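Local atomic coordinates of takeout-like protein 1 (Epiphyas postvittana, PDB entry 3E8T), a protein that binds a long hydrophobic ligand, here ubiquinone-8, in an internal tunnel and probably serves as a carrier of such lipids in insects. Residues Glu6-Glu11 with Thr17-Gln22. Sequence-based numbering, arbitrary orientation. Where two conformers were deposited one is given.
Sequences EKCNLE and TSAFQQ. With UQ8 (Ubiquinone-8), chain B.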
loop_
_atom_site.group_PDB
_atom_site.type_symbol
_atom_site.label_atom_id
_atom_site.label_comp_id
_atom_site.label_asym_id
_atom_site.label_seq_id
_atom_site.Cartn_x
_atom_site.Cartn_y
_atom_site.Cartn_z
ATOM N N GLU A 6 -14.250 11.331 13.715
ATOM C CA GLU A 6 -15.403 10.730 14.422
ATOM C C GLU A 6 -14.881 9.930 15.622
ATOM O O GLU A 6 -14.101 8.988 15.469
ATOM C CB GLU A 6 -16.148 9.780 13.488
ATOM C CG GLU A 6 -16.754 10.468 12.256
ATOM C CD GLU A 6 -17.482 9.532 11.321
ATOM O OE1 GLU A 6 -17.385 8.287 11.478
ATOM O OE2 GLU A 6 -18.167 10.033 10.396
ATOM N N LYS A 7 -15.322 10.288 16.815
ATOM C CA LYS A 7 -14.904 9.662 18.045
ATOM C C LYS A 7 -15.705 8.411 18.302
ATOM O O LYS A 7 -16.936 8.409 18.142
ATOM C CB LYS A 7 -15.001 10.628 19.198
ATOM C CG LYS A 7 -13.899 11.697 19.121
ATOM C CD LYS A 7 -13.761 12.551 20.352
ATOM C CE LYS A 7 -13.867 11.817 21.667
ATOM N NZ LYS A 7 -13.352 12.733 22.739
ATOM N N CYS A 8 -14.992 7.367 18.725
ATOM C CA CYS A 8 -15.511 6.020 18.895
ATOM C C CYS A 8 -15.047 5.440 20.187
ATOM O O CYS A 8 -13.950 5.712 20.663
ATOM C CB CYS A 8 -14.947 5.077 17.778
ATOM S SG CYS A 8 -15.472 5.405 16.185
ATOM N N ASN A 9 -15.872 4.561 20.740
ATOM C CA ASN A 9 -15.389 3.548 21.665
ATOM C C ASN A 9 -14.521 2.584 20.843
ATOM O O ASN A 9 -14.918 2.170 19.788
ATOM C CB ASN A 9 -16.581 2.835 22.323
ATOM C CG ASN A 9 -17.422 3.739 23.162
ATOM O OD1 ASN A 9 -17.019 4.108 24.271
ATOM N ND2 ASN A 9 -18.579 4.149 22.630
ATOM N N LEU A 10 -13.305 2.309 21.286
ATOM C CA LEU A 10 -12.344 1.639 20.366
ATOM C C LEU A 10 -12.827 0.254 19.929
ATOM O O LEU A 10 -12.575 -0.165 18.783
ATOM C CB LEU A 10 -10.932 1.588 20.966
ATOM C CG LEU A 10 -10.190 2.942 20.987
ATOM C CD1 LEU A 10 -8.887 2.870 21.741
ATOM C CD2 LEU A 10 -9.949 3.502 19.565
ATOM N N GLU A 11 -13.569 -0.450 20.783
ATOM C CA GLU A 11 -14.031 -1.774 20.364
ATOM C C GLU A 11 -15.385 -1.793 19.655
ATOM O O GLU A 11 -15.913 -2.861 19.364
ATOM C CB GLU A 11 -13.982 -2.748 21.513
ATOM C CG GLU A 11 -12.554 -2.881 22.054
ATOM C CD GLU A 11 -12.379 -4.080 22.926
ATOM O OE1 GLU A 11 -13.308 -4.370 23.705
ATOM O OE2 GLU A 11 -11.296 -4.720 22.863
ATOM N N THR A 17 -14.856 1.526 11.879
ATOM C CA THR A 17 -14.841 1.372 10.444
ATOM C C THR A 17 -15.235 2.684 9.762
ATOM O O THR A 17 -14.536 3.172 8.863
ATOM C CB THR A 17 -15.750 0.205 10.003
ATOM O OG1 THR A 17 -15.296 -1.017 10.615
ATOM C CG2 THR A 17 -15.748 0.046 8.476
ATOM N N SER A 18 -16.352 3.288 10.209
ATOM C CA SER A 18 -16.769 4.563 9.648
ATOM C C SER A 18 -15.752 5.679 9.949
ATOM O O SER A 18 -15.543 6.555 9.126
ATOM C CB SER A 18 -18.168 4.935 10.157
ATOM O OG SER A 18 -18.545 6.249 9.721
ATOM N N ALA A 19 -15.180 5.687 11.142
ATOM C CA ALA A 19 -14.239 6.751 11.536
ATOM C C ALA A 19 -13.007 6.685 10.637
ATOM O O ALA A 19 -12.528 7.697 10.175
ATOM C CB ALA A 19 -13.858 6.649 12.966
ATOM N N PHE A 20 -12.508 5.476 10.382
ATOM C CA PHE A 20 -11.333 5.324 9.513
ATOM C C PHE A 20 -11.737 5.778 8.109
ATOM O O PHE A 20 -10.968 6.494 7.422
ATOM C CB PHE A 20 -10.864 3.866 9.472
ATOM C CG PHE A 20 -9.879 3.468 10.558
ATOM C CD1 PHE A 20 -10.050 3.825 11.884
ATOM C CD2 PHE A 20 -8.736 2.721 10.229
ATOM C CE1 PHE A 20 -9.158 3.455 12.858
ATOM C CE2 PHE A 20 -7.839 2.336 11.226
ATOM C CZ PHE A 20 -8.045 2.705 12.534
ATOM N N GLN A 21 -12.903 5.351 7.658
ATOM C CA GLN A 21 -13.376 5.731 6.335
ATOM C C GLN A 21 -13.463 7.251 6.145
ATOM O O GLN A 21 -13.064 7.775 5.118
ATOM C CB GLN A 21 -14.726 5.101 6.035
ATOM C CG GLN A 21 -15.242 5.335 4.622
ATOM C CD GLN A 21 -14.407 4.568 3.622
ATOM O OE1 GLN A 21 -14.644 3.388 3.446
ATOM N NE2 GLN A 21 -13.484 5.241 2.939
ATOM N N GLN A 22 -14.017 7.975 7.117
ATOM C CA GLN A 22 -14.240 9.412 6.937
ATOM C C GLN A 22 -12.972 10.217 7.069
ATOM O O GLN A 22 -12.874 11.300 6.486
ATOM C CB GLN A 22 -15.284 9.935 7.911
ATOM C CG GLN A 22 -16.641 9.383 7.653
ATOM C CD GLN A 22 -17.126 9.671 6.255
ATOM O OE1 GLN A 22 -17.241 8.763 5.412
ATOM N NE2 GLN A 22 -17.381 10.945 5.984
HETATM C C45 UQ8 B . 8.057 -5.722 -15.181
HETATM C C44 UQ8 B . 7.455 -7.096 -14.879
HETATM C C46 UQ8 B . 7.497 -7.931 -16.132
HETATM C C43 UQ8 B . 6.037 -7.021 -14.343
HETATM C C42 UQ8 B . 5.905 -5.945 -13.254
HETATM C C41 UQ8 B . 6.638 -6.404 -12.001
HETATM C C39 UQ8 B . 5.802 -6.117 -10.772
HETATM C C40 UQ8 B . 6.338 -5.267 -9.622
HETATM C C38 UQ8 B . 4.564 -6.688 -10.651
HETATM C C37 UQ8 B . 3.707 -6.493 -9.578
HETATM C C36 UQ8 B . 2.357 -7.054 -10.027
HETATM C C34 UQ8 B . 1.236 -6.768 -9.044
HETATM C C35 UQ8 B . -0.039 -7.077 -9.495
HETATM C C33 UQ8 B . 1.488 -6.162 -7.816
HETATM C C32 UQ8 B . 0.591 -5.866 -6.795
HETATM C C31 UQ8 B . 1.166 -4.674 -5.983
HETATM C C29 UQ8 B . 0.362 -4.351 -4.732
HETATM C C30 UQ8 B . -0.135 -5.500 -3.798
HETATM C C28 UQ8 B . 0.068 -3.028 -4.423
HETATM C C27 UQ8 B . -0.657 -2.603 -3.317
HETATM C C26 UQ8 B . -0.208 -1.213 -2.842
HETATM C C24 UQ8 B . -1.172 -0.663 -1.785
HETATM C C25 UQ8 B . -2.604 -0.254 -2.168
HETATM C C23 UQ8 B . -0.747 -0.542 -0.479
HETATM C C22 UQ8 B . -1.480 -0.056 0.607
HETATM C C21 UQ8 B . -0.709 -0.238 1.913
HETATM C C19 UQ8 B . -1.537 -0.070 3.188
HETATM C C20 UQ8 B . -0.753 -0.435 4.448
HETATM C C18 UQ8 B . -2.222 1.299 3.293
HETATM C C17 UQ8 B . -2.958 1.458 4.631
HETATM C C16 UQ8 B . -4.027 2.563 4.600
HETATM C C14 UQ8 B . -4.424 2.904 6.032
HETATM C C15 UQ8 B . -4.556 1.766 7.061
HETATM C C13 UQ8 B . -4.638 4.222 6.432
HETATM C C12 UQ8 B . -4.981 4.569 7.736
HETATM C C11 UQ8 B . -5.800 5.873 7.833
HETATM C C9 UQ8 B . -6.656 5.906 9.113
HETATM C C10 UQ8 B . -6.175 4.896 10.168
HETATM C C8 UQ8 B . -6.656 7.328 9.667
HETATM C C7 UQ8 B . -5.870 7.460 10.975
HETATM C C6 UQ8 B . -6.688 7.056 12.225
HETATM C C1 UQ8 B . -6.089 6.258 13.207
HETATM C C1M UQ8 B . -4.769 5.851 13.015
HETATM C C2 UQ8 B . -6.782 5.859 14.357
HETATM O O2 UQ8 B . -6.250 5.160 15.224
HETATM C C3 UQ8 B . -8.093 6.264 14.548
HETATM O O3 UQ8 B . -8.765 5.877 15.669
HETATM C C3M UQ8 B . -8.490 6.778 16.741
HETATM C C4 UQ8 B . -8.719 7.051 13.589
HETATM O O4 UQ8 B . -10.013 7.440 13.796
HETATM C C4M UQ8 B . -10.848 6.302 14.060
HETATM C C5 UQ8 B . -8.023 7.442 12.436
HETATM O O5 UQ8 B . -8.602 8.150 11.608
HETATM O O HOH W 1 -13.375 10.254 11.235
#
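Ala19 sits at the tight centre of this contact, where the N-terminal segment 6-11 passes close over helix 13-28. Its methyl also meets Glu6 CB, and is small enough to fit between Glu6 O, 3.4 Å from Ala19 CB, and the methoxy carbon C4M of the quinone. Cys8 suits this buried place because its sulfur is apolar enough to pack on the alanine, Cys8 SG to Ala19 CB 3.8 Å, while the disulfide to Cys15 ties the segment to the first turn of the same helix. Phe20 turns its flat ring to the ligand: methyl C10 of the ubiquinone stands over one face, offset toward the rim, and Phe20 CE1 comes over the quinone face, 3.4 Å from ring carbon C3, with the two rings tilted by about 40°. A serine here would probably leave C10 and one face of the quinone ring without this apolar cover and open a gap beside them. Toward solvent the packing gives way to polar links. Ser18 OG, set anti to the backbone N (chi1 174°), donates to the syn lone pair of Glu6 OE1 at 2.9 Å; a long acidic chain, extended beyond CG, suits this partly exposed rim because it can span the gap to the hydroxyl. A water joins Glu6 N to Ala19 O. A disulfide-tethered N-terminal segment and helix flanking one end of a ligand tunnel are characteristic of the takeout/juvenile hormone-binding protein fold.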